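Local coordinates for protein putative O-GlcNAcase nagJ (Clostridium perfringens, PDB 6PV5) that probably hydrolyses N-acetylhexosaminide bonds in glycans as a family 84 glycoside hydrolase, of which this chain holds the N-terminal domain, catalytic barrel and helical region, at residues A[483-488]-A[535-540]; A[526-531]-A[570-575]; A[558-563]-A[605-610]; A[576-579]-A[585-588]; A[595-600]-A[614-619]. All coordinates share one frame; numbering follows the deposited sequence.

Contact 1 of 5, residues A[483-488]-A[535-540]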
# COMPACT_ATOMS: atom_id res chain seq x y z
N PHE A 483 -6.17 14.07 -12.34
CA PHE A 483 -6.47 13.09 -11.30
C PHE A 483 -6.23 13.67 -9.89
O PHE A 483 -7.04 13.47 -8.99
CB PHE A 483 -5.68 11.80 -11.51
CG PHE A 483 -6.31 10.65 -10.76
CD1 PHE A 483 -6.04 10.46 -9.41
CD2 PHE A 483 -7.24 9.83 -11.39
CE1 PHE A 483 -6.67 9.43 -8.71
CE2 PHE A 483 -7.86 8.80 -10.69
CZ PHE A 483 -7.57 8.60 -9.34
N LYS A 484 -5.10 14.35 -9.70
CA LYS A 484 -4.77 14.89 -8.39
C LYS A 484 -5.82 15.92 -7.95
O LYS A 484 -6.22 15.91 -6.79
CB LYS A 484 -3.36 15.50 -8.37
CG LYS A 484 -2.94 16.00 -6.99
CD LYS A 484 -1.56 16.59 -6.95
CE LYS A 484 -1.18 17.10 -5.56
NZ LYS A 484 0.24 17.52 -5.55
N ILE A 485 -6.26 16.77 -8.89
CA ILE A 485 -7.33 17.72 -8.62
C ILE A 485 -8.55 16.99 -8.04
O ILE A 485 -9.17 17.48 -7.09
CB ILE A 485 -7.68 18.57 -9.86
CG1 ILE A 485 -6.53 19.52 -10.23
CG2 ILE A 485 -8.98 19.32 -9.63
CD1 ILE A 485 -6.61 20.11 -11.65
N PHE A 486 -8.87 15.81 -8.58
CA PHE A 486 -9.99 15.01 -8.08
C PHE A 486 -9.62 14.36 -6.75
O PHE A 486 -10.36 14.44 -5.76
CB PHE A 486 -10.32 13.96 -9.16
CG PHE A 486 -11.31 12.89 -8.76
CD1 PHE A 486 -12.67 13.18 -8.66
CD2 PHE A 486 -10.89 11.59 -8.52
CE1 PHE A 486 -13.58 12.19 -8.31
CE2 PHE A 486 -11.80 10.60 -8.16
CZ PHE A 486 -13.15 10.91 -8.06
N ALA A 487 -8.46 13.68 -6.72
CA ALA A 487 -8.05 12.91 -5.54
C ALA A 487 -7.86 13.82 -4.32
O ALA A 487 -8.08 13.39 -3.19
CB ALA A 487 -6.78 12.15 -5.86
N ASN A 488 -7.49 15.08 -4.55
CA ASN A 488 -7.34 16.06 -3.48
C ASN A 488 -8.58 16.14 -2.60
O ASN A 488 -8.48 16.43 -1.40
CB ASN A 488 -6.87 17.41 -4.04
CG ASN A 488 -6.72 18.52 -3.02
OD1 ASN A 488 -6.14 18.35 -1.95
ND2 ASN A 488 -7.22 19.70 -3.36
N VAL A 535 -15.22 21.43 -12.30
CA VAL A 535 -16.18 21.29 -13.38
C VAL A 535 -15.55 20.53 -14.55
O VAL A 535 -16.22 19.70 -15.17
CB VAL A 535 -16.80 22.63 -13.83
CG1 VAL A 535 -17.54 22.50 -15.15
CG2 VAL A 535 -17.73 23.16 -12.75
N GLN A 536 -14.27 20.80 -14.85
CA GLN A 536 -13.67 20.35 -16.11
C GLN A 536 -13.04 18.96 -16.02
O GLN A 536 -12.93 18.28 -17.04
CB GLN A 536 -12.53 21.27 -16.53
CG GLN A 536 -12.92 22.72 -16.80
CD GLN A 536 -11.65 23.52 -16.97
OE1 GLN A 536 -10.89 23.31 -17.93
NE2 GLN A 536 -11.40 24.43 -16.05
N VAL A 537 -12.52 18.56 -14.86
CA VAL A 537 -11.68 17.37 -14.88
C VAL A 537 -12.46 16.08 -15.13
O VAL A 537 -11.92 15.18 -15.76
CB VAL A 537 -10.67 17.27 -13.71
CG1 VAL A 537 -9.81 18.52 -13.55
CG2 VAL A 537 -11.32 16.88 -12.41
N PRO A 538 -13.74 15.90 -14.69
CA PRO A 538 -14.47 14.65 -14.92
C PRO A 538 -14.54 14.20 -16.38
O PRO A 538 -14.14 13.09 -16.71
CB PRO A 538 -15.84 14.91 -14.29
CG PRO A 538 -15.51 15.92 -13.22
CD PRO A 538 -14.56 16.86 -13.93
N ASN A 539 -14.98 15.10 -17.27
CA ASN A 539 -15.04 14.81 -18.70
C ASN A 539 -13.66 14.44 -19.22
O ASN A 539 -13.54 13.52 -20.05
CB ASN A 539 -15.60 15.98 -19.50
CG ASN A 539 -17.12 16.04 -19.46
OD1 ASN A 539 -17.76 15.29 -18.73
ND2 ASN A 539 -17.71 16.94 -20.24
N LYS A 540 -12.62 15.18 -18.77
CA LYS A 540 -11.30 14.90 -19.30
C LYS A 540 -10.82 13.53 -18.84
O LYS A 540 -10.19 12.80 -19.60
CB LYS A 540 -10.24 15.91 -18.86
CG LYS A 540 -10.36 17.34 -19.36
CD LYS A 540 -9.55 18.25 -18.44
CE LYS A 540 -9.83 19.73 -18.56
NZ LYS A 540 -9.17 20.32 -19.75
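Ala487 N donates to Phe483 O over 2.7 Å, and this backbone bond spans the helical turn on which Ile485 and Phe486 face Val537 of helix 521-544. The next bond, from Asn488 N to Lys484 O, is equally short. Between the two segments themselves everything is apolar. The backbones come nearest at Phe486 and Val537, whose CA atoms are 7.4 Å apart, and the gap is filled largely by the valine. With its CG1 turned anti to the carbonyl carbon (chi1 -53°), Val537 presents that methyl to Ile485, touching CD1 at 4.0 Å and CG2 at 4.1 Å. The two branched chains meet at a slant. Ile485 is deposited in two conformers, and the distances hold for one of them. The other methyl of the valine, CG2, comes within 4.5 Å of Phe486 CB, a looser approach to the root of the side chain; the phenylalanine ring itself meets Phe561 of helix 548-579 edge-to-face. Helix 521-544 is kinked here: Pro538, directly after Val537, has no N-H to give to the preceding turn, and Asn539 N makes no such bond either. The contact packs helix 480-487, which comes after the last barrel strand, onto helix 521-544 of the helical region beyond the barrel. What follows from the chemistry is a joint between two helices that probably relies on apolar packing, while the directional bonds hold each helix to itself or to other neighbours.

Contact 2 of 5, residues A[526-531]-A[570-575]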
# COMPACT_ATOMS: atom_id res chain seq x y z
N ASN A 526 -9.95 32.75 -5.68
CA ASN A 526 -9.23 31.51 -5.43
C ASN A 526 -10.20 30.33 -5.52
O ASN A 526 -9.93 29.36 -6.20
CB ASN A 526 -8.57 31.50 -4.05
CG ASN A 526 -7.24 32.23 -4.03
OD1 ASN A 526 -6.61 32.41 -5.07
ND2 ASN A 526 -6.80 32.62 -2.85
N LEU A 527 -11.36 30.47 -4.84
CA LEU A 527 -12.37 29.43 -4.84
C LEU A 527 -12.90 29.19 -6.25
O LEU A 527 -13.07 28.05 -6.65
CB LEU A 527 -13.48 29.81 -3.85
CG LEU A 527 -13.10 29.72 -2.38
CD1 LEU A 527 -14.31 30.05 -1.50
CD2 LEU A 527 -12.52 28.34 -2.06
N GLN A 528 -13.11 30.27 -7.02
CA GLN A 528 -13.67 30.15 -8.36
C GLN A 528 -12.75 29.34 -9.28
O GLN A 528 -13.24 28.58 -10.12
CB GLN A 528 -13.93 31.51 -8.99
CG GLN A 528 -14.64 31.42 -10.33
CD GLN A 528 -15.04 32.79 -10.79
OE1 GLN A 528 -16.19 33.20 -10.63
NE2 GLN A 528 -14.08 33.53 -11.33
N ASN A 529 -11.44 29.54 -9.15
CA ASN A 529 -10.47 28.77 -9.91
C ASN A 529 -10.60 27.28 -9.56
O ASN A 529 -10.63 26.43 -10.44
CB ASN A 529 -9.03 29.22 -9.65
CG ASN A 529 -8.67 30.55 -10.30
OD1 ASN A 529 -9.10 30.84 -11.41
ND2 ASN A 529 -7.85 31.33 -9.61
N GLU A 530 -10.64 26.97 -8.26
CA GLU A 530 -10.78 25.58 -7.83
C GLU A 530 -12.04 24.94 -8.44
O GLU A 530 -11.96 23.89 -9.06
CB GLU A 530 -10.77 25.46 -6.32
CG GLU A 530 -10.80 24.01 -5.82
CD GLU A 530 -9.74 23.05 -6.36
OE1 GLU A 530 -8.69 23.51 -6.86
OE2 GLU A 530 -9.97 21.82 -6.27
N PHE A 531 -13.19 25.64 -8.31
CA PHE A 531 -14.48 25.11 -8.71
C PHE A 531 -14.53 24.93 -10.23
O PHE A 531 -15.18 24.00 -10.71
CB PHE A 531 -15.64 25.98 -8.20
CG PHE A 531 -15.80 26.07 -6.70
CD1 PHE A 531 -15.57 24.97 -5.88
CD2 PHE A 531 -16.21 27.25 -6.10
CE1 PHE A 531 -15.74 25.06 -4.50
CE2 PHE A 531 -16.38 27.34 -4.72
CZ PHE A 531 -16.15 26.24 -3.92
N LYS A 570 -21.92 28.57 -8.22
CA LYS A 570 -23.18 29.23 -7.90
C LYS A 570 -23.12 29.88 -6.52
O LYS A 570 -23.64 30.98 -6.34
CB LYS A 570 -24.37 28.27 -7.99
CG LYS A 570 -25.75 28.91 -7.80
CD LYS A 570 -26.08 29.99 -8.82
CE LYS A 570 -25.96 29.50 -10.25
NZ LYS A 570 -26.14 30.63 -11.19
N SER A 571 -22.48 29.21 -5.55
CA SER A 571 -22.36 29.76 -4.21
C SER A 571 -21.59 31.07 -4.22
O SER A 571 -21.93 31.99 -3.48
CB SER A 571 -21.76 28.77 -3.24
OG SER A 571 -22.56 27.60 -3.18
N ILE A 572 -20.54 31.16 -5.05
CA ILE A 572 -19.78 32.40 -5.16
C ILE A 572 -20.72 33.49 -5.68
O ILE A 572 -20.77 34.58 -5.12
CB ILE A 572 -18.52 32.22 -6.03
CG1 ILE A 572 -17.42 31.46 -5.28
CG2 ILE A 572 -18.00 33.57 -6.53
CD1 ILE A 572 -16.28 31.03 -6.17
N GLU A 573 -21.49 33.15 -6.72
CA GLU A 573 -22.40 34.13 -7.31
C GLU A 573 -23.36 34.66 -6.25
O GLU A 573 -23.59 35.87 -6.21
CB GLU A 573 -23.19 33.53 -8.47
CG GLU A 573 -22.38 33.42 -9.74
CD GLU A 573 -23.17 32.73 -10.85
OE1 GLU A 573 -24.34 32.34 -10.61
OE2 GLU A 573 -22.61 32.59 -11.95
N ILE A 574 -23.89 33.76 -5.40
CA ILE A 574 -24.84 34.12 -4.35
C ILE A 574 -24.18 35.10 -3.40
O ILE A 574 -24.78 36.11 -3.04
CB ILE A 574 -25.39 32.88 -3.60
CG1 ILE A 574 -26.28 32.00 -4.48
CG2 ILE A 574 -26.09 33.28 -2.30
CD1 ILE A 574 -26.58 30.62 -3.90
N LEU A 575 -22.93 34.80 -2.99
CA LEU A 575 -22.17 35.70 -2.14
C LEU A 575 -21.99 37.07 -2.82
O LEU A 575 -22.10 38.11 -2.18
CB LEU A 575 -20.81 35.07 -1.77
CG LEU A 575 -20.87 33.92 -0.76
CD1 LEU A 575 -19.49 33.30 -0.50
CD2 LEU A 575 -21.49 34.35 0.57
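Ile572 reaches across to Leu527, Gln528 and Phe531 mainly with its terminal CD1, and the apolar packing centres on that methyl. It lies 3.8 Å from Leu527 CB and 3.7 Å from Gln528 CB, and it also nestles against the helix backbone, 3.4 Å from Gln528 N. Toward Phe531 it comes up at the edge of the ring, near the ring plane, with CD2 at 3.8 Å. The extended isoleucine, CG1 anti to the carbonyl carbon (chi1 -75°), carries the methyl far enough to bridge helices whose local axes stay 10.3 Å apart. Two conformers of Ile572 are deposited, and this account holds for one of them. The charged interactions belong to the segment 570-575 alone and lie away from the interface. Lys570 NZ and Glu573 OE1, one helical turn apart, form a salt bridge whose modelled 2.5 Å is doubtfully short, the ammonium coming to the syn side of the carboxylate and 16° out of its plane. The same ammonium also pairs with Asp589 and Glu592 of helix 583-601, so one positive charge is shared among three acids and probably eases the closeness of Glu573 to Asp589. Around the contact, Leu527 also leans on Thr506 and Leu510 of helix 501-515, and Phe531 on Val612. With N-to-C directions 155° apart, helices 521-544 and 548-579, consecutive in the chain and joined by a short connection, form an antiparallel alpha-hairpin, the elementary unit of an up-and-down helical bundle such as this region following the catalytic barrel.

Contact 3 of 5, residues A[558-563]-A[605-610]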
# COMPACT_ATOMS: atom_id res chain seq x y z
N LEU A 558 -16.94 10.99 -9.96
CA LEU A 558 -16.55 12.02 -10.91
C LEU A 558 -17.76 12.87 -11.31
O LEU A 558 -17.63 14.07 -11.48
CB LEU A 558 -15.96 11.34 -12.15
CG LEU A 558 -14.55 10.77 -12.00
CD1 LEU A 558 -14.25 9.87 -13.18
CD2 LEU A 558 -13.49 11.86 -11.93
N SER A 559 -18.93 12.23 -11.50
CA SER A 559 -20.14 12.93 -11.88
C SER A 559 -20.57 13.87 -10.77
O SER A 559 -20.96 15.00 -11.05
CB SER A 559 -21.26 11.95 -12.22
OG SER A 559 -20.81 11.06 -13.23
N LYS A 560 -20.53 13.38 -9.53
CA LYS A 560 -20.87 14.19 -8.37
C LYS A 560 -19.89 15.35 -8.26
O LYS A 560 -20.29 16.47 -7.91
CB LYS A 560 -20.90 13.36 -7.08
CG LYS A 560 -21.43 14.12 -5.88
CD LYS A 560 -22.03 13.27 -4.82
CE LYS A 560 -22.60 14.08 -3.69
NZ LYS A 560 -23.23 13.17 -2.69
N PHE A 561 -18.62 15.10 -8.60
CA PHE A 561 -17.56 16.10 -8.46
C PHE A 561 -17.83 17.29 -9.39
O PHE A 561 -17.62 18.43 -9.01
CB PHE A 561 -16.22 15.50 -8.86
CG PHE A 561 -14.96 16.26 -8.51
CD1 PHE A 561 -14.56 16.41 -7.18
CD2 PHE A 561 -14.13 16.75 -9.50
CE1 PHE A 561 -13.36 17.06 -6.87
CE2 PHE A 561 -12.93 17.39 -9.19
CZ PHE A 561 -12.54 17.54 -7.87
N GLU A 562 -18.32 16.99 -10.60
CA GLU A 562 -18.67 18.02 -11.57
C GLU A 562 -19.78 18.92 -11.02
O GLU A 562 -19.70 20.13 -11.19
CB GLU A 562 -19.12 17.39 -12.89
CG GLU A 562 -19.24 18.42 -14.00
CD GLU A 562 -19.61 17.87 -15.37
OE1 GLU A 562 -18.98 16.90 -15.82
OE2 GLU A 562 -20.52 18.43 -15.98
N ILE A 563 -20.79 18.32 -10.39
CA ILE A 563 -21.91 19.05 -9.79
C ILE A 563 -21.44 19.92 -8.62
O ILE A 563 -21.93 21.05 -8.47
CB ILE A 563 -23.04 18.10 -9.35
CG1 ILE A 563 -23.56 17.21 -10.49
CG2 ILE A 563 -24.18 18.86 -8.67
CD1 ILE A 563 -24.68 16.27 -10.04
N ALA A 605 -22.52 8.50 -3.94
CA ALA A 605 -21.08 8.66 -3.82
C ALA A 605 -20.75 9.86 -2.93
O ALA A 605 -21.47 10.85 -2.95
CB ALA A 605 -20.52 8.80 -5.21
N THR A 606 -19.70 9.72 -2.09
CA THR A 606 -19.26 10.74 -1.16
C THR A 606 -17.91 11.28 -1.61
O THR A 606 -16.96 10.54 -1.80
CB THR A 606 -19.21 10.18 0.27
OG1 THR A 606 -20.51 9.68 0.57
CG2 THR A 606 -18.84 11.19 1.33
N ILE A 607 -17.84 12.60 -1.83
CA ILE A 607 -16.59 13.23 -2.25
C ILE A 607 -16.67 14.71 -1.87
O ILE A 607 -17.74 15.29 -1.96
CB ILE A 607 -16.29 13.02 -3.74
CG1 ILE A 607 -14.91 13.60 -4.06
CG2 ILE A 607 -17.36 13.66 -4.62
CD1 ILE A 607 -14.14 12.88 -5.11
N ALA A 608 -15.54 15.30 -1.43
CA ALA A 608 -15.54 16.73 -1.15
C ALA A 608 -16.53 17.06 -0.03
O ALA A 608 -16.99 18.20 0.06
CB ALA A 608 -15.88 17.51 -2.42
N ASN A 609 -16.76 16.09 0.87
CA ASN A 609 -17.87 16.11 1.83
C ASN A 609 -17.48 16.81 3.13
O ASN A 609 -18.37 17.15 3.91
CB ASN A 609 -18.36 14.69 2.17
CG ASN A 609 -17.22 13.82 2.66
OD1 ASN A 609 -16.22 13.64 1.95
ND2 ASN A 609 -17.31 13.31 3.87
N ASN A 610 -16.18 17.04 3.37
CA ASN A 610 -15.71 17.69 4.60
C ASN A 610 -15.45 19.19 4.40
O ASN A 610 -15.43 19.93 5.38
CB ASN A 610 -14.39 17.08 5.13
CG ASN A 610 -14.49 15.61 5.50
OD1 ASN A 610 -15.49 15.18 6.06
ND2 ASN A 610 -13.47 14.83 5.19
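The loop that carries the chain from helix 583-601 to helix 612-619 is fastened to helix 548-579 here, with Lys560 and Phe561 on the helix meeting Ala605 and Ile607 on the loop. Lys560, stretched out from CG to its end, sends NZ to Ala605 O over 2.9 Å. The bond approaches nearly along the C=O axis, at 174°, and the aliphatic part follows, with CD only 3.1 Å from the same oxygen. That ammonium also binds Ile603 O, and Leu600 O weakly, so a buried positive charge is met by main-chain carbonyls of the stretch in which helix 583-601 runs out. Beside it lies an apolar patch: Ile607 CD1 approaches Phe561 CD1 obliquely at 4.1 Å. Having CG1 anti to the backbone N (chi1 -175°) directs the isoleucine's longer branch to the ring, while its CG2 stands 4.3 Å from Lys560 CG. Phe561 is further enclosed by an edge-to-face contact with His489. Around this junction, Ile607 also rests on Phe486 of helix 480-487, Phe561 on Met534 and Val537 of helix 521-544, and the loop backbone pairs with Asp413 and His489.

Contact 4 of 5, residues A[576-579]-A[585-588]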
# COMPACT_ATOMS: atom_id res chain seq x y z
N GLN A 576 -21.66 37.06 -4.11
CA GLN A 576 -21.41 38.29 -4.84
C GLN A 576 -22.68 39.14 -4.93
O GLN A 576 -22.58 40.35 -4.82
CB GLN A 576 -20.91 38.00 -6.26
CG GLN A 576 -19.41 37.75 -6.33
CD GLN A 576 -19.01 37.15 -7.66
OE1 GLN A 576 -19.84 36.61 -8.39
NE2 GLN A 576 -17.73 37.23 -7.97
N ASP A 577 -23.83 38.49 -5.15
CA ASP A 577 -25.13 39.14 -5.19
C ASP A 577 -25.39 39.91 -3.90
O ASP A 577 -25.97 40.99 -3.94
CB ASP A 577 -26.28 38.15 -5.43
CG ASP A 577 -26.17 37.41 -6.75
OD1 ASP A 577 -26.76 36.31 -6.87
OD2 ASP A 577 -25.47 37.93 -7.64
N ILE A 578 -24.99 39.33 -2.76
CA ILE A 578 -25.22 39.94 -1.45
C ILE A 578 -24.35 41.18 -1.31
O ILE A 578 -24.82 42.21 -0.84
CB ILE A 578 -25.02 38.90 -0.33
CG1 ILE A 578 -26.07 37.79 -0.43
CG2 ILE A 578 -25.02 39.56 1.05
CD1 ILE A 578 -25.79 36.57 0.42
N VAL A 579 -23.09 41.08 -1.75
CA VAL A 579 -22.17 42.21 -1.74
C VAL A 579 -22.72 43.34 -2.63
O VAL A 579 -22.67 44.49 -2.24
CB VAL A 579 -20.73 41.79 -2.13
CG1 VAL A 579 -19.87 42.96 -2.59
CG2 VAL A 579 -20.04 41.05 -0.99
N GLU A 585 -31.05 39.34 -8.42
CA GLU A 585 -30.07 38.36 -8.88
C GLU A 585 -29.87 37.29 -7.81
O GLU A 585 -29.73 36.11 -8.14
CB GLU A 585 -28.73 39.04 -9.19
CG GLU A 585 -27.80 38.19 -10.03
CD GLU A 585 -28.30 37.84 -11.42
OE1 GLU A 585 -27.94 36.74 -11.92
OE2 GLU A 585 -29.04 38.66 -12.01
N PHE A 586 -29.90 37.71 -6.55
CA PHE A 586 -29.74 36.85 -5.39
C PHE A 586 -30.82 35.78 -5.35
O PHE A 586 -30.53 34.64 -5.00
CB PHE A 586 -29.69 37.67 -4.09
CG PHE A 586 -29.88 36.85 -2.83
CD1 PHE A 586 -28.80 36.28 -2.19
CD2 PHE A 586 -31.15 36.62 -2.32
CE1 PHE A 586 -28.97 35.52 -1.04
CE2 PHE A 586 -31.33 35.85 -1.18
CZ PHE A 586 -30.24 35.30 -0.54
N TRP A 587 -32.07 36.16 -5.67
CA TRP A 587 -33.21 35.26 -5.57
C TRP A 587 -33.03 34.13 -6.57
O TRP A 587 -33.24 32.96 -6.25
CB TRP A 587 -34.54 35.99 -5.80
N SER A 588 -32.65 34.51 -7.79
CA SER A 588 -32.47 33.61 -8.91
C SER A 588 -31.34 32.61 -8.64
O SER A 588 -31.51 31.41 -8.82
CB SER A 588 -32.22 34.43 -10.14
OG SER A 588 -31.76 33.61 -11.20
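Asp577 and Phe586 bring the two helices so near that their CA atoms are 5.2 Å apart, just where helix 548-579 ends and helix 583-601 has lately begun after a tight turn. At this spacing side-chain roots and backbone meet. Asp577 CB touches Phe586 CB at 3.7 Å, Asp577 OD1 lies 3.4 Å from Phe586 CA, and the carboxylate is laid along the start of the second helix. Its OD1 faces Glu585 O at 3.2 Å, two acceptors in proximity without a bond, and its OD2 rests against Glu585 CG at 3.3 Å. The glutamate chain bends at its second torsion (chi2 63°), which takes its own carboxylate off to 5.1 Å, measured from Asp577 OD2 to Glu585 OE1, with the two planes 73° apart. Asp589 adds a third acid close to Asp577, a gathering that would probably raise the affinity of one of them for a proton. Ile578 supplies the apolar half: CG1 meets Phe586 CD1 obliquely at 3.6 Å. Asp582 OD1 accepts from Glu585 N in the turn, Trp514 of helix 501-515 leans on Ile578, and Ile574, a turn earlier in helix 548-579, abuts Phe586, so the hairpin end is packed against helix 501-515 as well.

Contact 5 of 5, residues A[595-600]-A[614-619]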
# COMPACT_ATOMS: atom_id res chain seq x y z
N LYS A 595 -31.31 23.98 -6.31
CA LYS A 595 -31.49 22.89 -7.26
C LYS A 595 -30.22 22.06 -7.39
O LYS A 595 -30.30 20.83 -7.43
CB LYS A 595 -32.01 23.35 -8.63
CG LYS A 595 -33.51 23.64 -8.68
CD LYS A 595 -34.12 23.50 -10.06
CE LYS A 595 -33.88 24.68 -10.98
NZ LYS A 595 -34.52 24.46 -12.30
N LEU A 596 -29.05 22.72 -7.44
CA LEU A 596 -27.77 22.01 -7.51
C LEU A 596 -27.53 21.19 -6.25
O LEU A 596 -27.07 20.06 -6.34
CB LEU A 596 -26.64 23.01 -7.77
CG LEU A 596 -26.67 23.62 -9.17
CD1 LEU A 596 -25.64 24.72 -9.32
CD2 LEU A 596 -26.47 22.55 -10.24
N LEU A 597 -27.86 21.74 -5.08
CA LEU A 597 -27.76 20.99 -3.83
C LEU A 597 -28.59 19.71 -3.91
O LEU A 597 -28.11 18.65 -3.50
CB LEU A 597 -28.19 21.85 -2.64
CG LEU A 597 -27.05 22.36 -1.76
CD1 LEU A 597 -27.59 22.99 -0.49
CD2 LEU A 597 -26.07 21.24 -1.43
N ARG A 598 -29.81 19.82 -4.46
CA ARG A 598 -30.67 18.66 -4.63
C ARG A 598 -30.02 17.63 -5.55
O ARG A 598 -30.05 16.45 -5.23
CB ARG A 598 -32.07 19.04 -5.15
CG ARG A 598 -32.92 19.72 -4.09
CD ARG A 598 -34.41 19.93 -4.36
NE ARG A 598 -34.87 20.86 -3.33
CZ ARG A 598 -34.98 20.59 -2.03
NH1 ARG A 598 -34.70 19.39 -1.56
NH2 ARG A 598 -35.39 21.54 -1.20
N ASN A 599 -29.45 18.07 -6.67
CA ASN A 599 -28.76 17.14 -7.56
C ASN A 599 -27.65 16.37 -6.83
O ASN A 599 -27.45 15.19 -7.09
CB ASN A 599 -28.20 17.86 -8.80
CG ASN A 599 -29.28 18.56 -9.60
OD1 ASN A 599 -30.47 18.38 -9.34
ND2 ASN A 599 -28.88 19.35 -10.59
N LEU A 600 -26.90 17.04 -5.93
CA LEU A 600 -25.78 16.46 -5.18
C LEU A 600 -26.29 15.41 -4.21
O LEU A 600 -25.75 14.32 -4.13
CB LEU A 600 -25.06 17.56 -4.38
CG LEU A 600 -24.15 18.45 -5.22
CD1 LEU A 600 -23.69 19.68 -4.44
CD2 LEU A 600 -22.99 17.64 -5.76
N PRO A 614 -19.98 21.45 3.09
CA PRO A 614 -20.46 22.42 4.08
C PRO A 614 -20.43 23.88 3.63
O PRO A 614 -21.24 24.70 4.09
CB PRO A 614 -19.56 22.23 5.32
CG PRO A 614 -18.37 21.39 4.81
CD PRO A 614 -18.90 20.60 3.63
N PHE A 615 -19.46 24.21 2.77
CA PHE A 615 -19.37 25.55 2.23
C PHE A 615 -20.65 25.88 1.44
O PHE A 615 -21.33 26.86 1.72
CB PHE A 615 -18.15 25.75 1.33
CG PHE A 615 -18.14 27.08 0.62
CD1 PHE A 615 -17.97 28.26 1.34
CD2 PHE A 615 -18.36 27.17 -0.75
CE1 PHE A 615 -17.96 29.50 0.70
CE2 PHE A 615 -18.36 28.41 -1.39
CZ PHE A 615 -18.18 29.57 -0.66
N ILE A 616 -21.00 25.05 0.47
CA ILE A 616 -22.19 25.27 -0.32
C ILE A 616 -23.43 25.30 0.57
O ILE A 616 -24.30 26.15 0.37
CB ILE A 616 -22.29 24.23 -1.44
CG1 ILE A 616 -21.10 24.40 -2.39
CG2 ILE A 616 -23.63 24.36 -2.17
CD1 ILE A 616 -20.70 23.10 -3.07
N ARG A 617 -23.51 24.42 1.58
CA ARG A 617 -24.68 24.41 2.44
C ARG A 617 -24.73 25.65 3.33
O ARG A 617 -25.81 26.09 3.67
CB ARG A 617 -24.78 23.14 3.29
CG ARG A 617 -25.12 21.90 2.48
CD ARG A 617 -25.14 20.62 3.30
NE ARG A 617 -24.76 19.53 2.41
CZ ARG A 617 -25.59 18.90 1.58
NH1 ARG A 617 -26.87 19.22 1.57
NH2 ARG A 617 -25.14 17.93 0.80
N LYS A 618 -23.57 26.18 3.74
CA LYS A 618 -23.57 27.37 4.59
C LYS A 618 -24.07 28.58 3.80
O LYS A 618 -24.77 29.42 4.34
CB LYS A 618 -22.17 27.69 5.13
CG LYS A 618 -22.13 28.71 6.26
CD LYS A 618 -20.80 28.76 6.99
CE LYS A 618 -20.61 30.08 7.70
NZ LYS A 618 -19.38 30.11 8.54
N VAL A 619 -23.69 28.67 2.53
CA VAL A 619 -24.11 29.77 1.67
C VAL A 619 -25.64 29.82 1.57
O VAL A 619 -26.22 30.88 1.61
CB VAL A 619 -23.43 29.69 0.30
CG1 VAL A 619 -24.09 30.59 -0.74
CG2 VAL A 619 -21.93 29.95 0.40
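Leu597 packs between Ile616 and Arg617 in a helix-to-helix contact near the end of the modelled chain, where helix 612-619 settles on helix 583-601. The two backbones keep their distance, 7.8 Å from Leu597 CA to Arg617 CA, and the leucine spans most of it. Its branch point CG meets Ile616 CG2 at 4.0 Å, the two side chains sliding past one another in opposite directions. Its CD2 methyl goes on to Arg617, lying 3.7 Å above one face of the guanidinium and set off toward the rim, with NH1 the nearest nitrogen. The other methyl, CD1, meets the aliphatic base of the arginine, 4.0 Å from CG. A first torsion of -105°, away from the usual staggered values, lets both methyls of Leu597 lie along the arginine and suggests some strain. Arg617 runs extended from CG to NE, which carries its flat group back over the leucine. The guanidinium is held at its periphery by acids at the flanks of the segments: NE forms a salt bridge with Asp613 and NH2 one with Asp601. Ile616 for its part rests also on Ala567 and Ser571 of helix 548-579, and Leu600, one turn past Leu597, lies on Ile563 and Tyr564. The chemistry thus divides the arginine's work: its nitrogens pair with carboxylates that fix the rotation of the plane, while one of its faces serves as a surface for a methyl group, and the paired charge probably makes that apolar cover less costly than it would be over an unaccompanied cation.

Taken together, the five contacts trace the helical region that projects from the catalytic barrel. Contact 1 joins helix 480-487 to helix 521-544; contact 3 lies about 10 Å away centre to centre, and the two touch. Contact 2, about 17 Å from contact 1, uses helix 521-544 again. Contact 4 lies about 28 Å from contact 1, nested along the chain within the loop closed by contact 3. Contact 5 returns along helix 583-601 and touches contacts 2 and 3. Segments of contacts 1 and 2 alternate along the chain, as do those of 2 and 3 and of 3 and 5, while contact 1 closes before 3, 4 and 5 open. Helix 548-579, shared by contacts 2, 3 and 4, ties the barrel-side end to the distal turn.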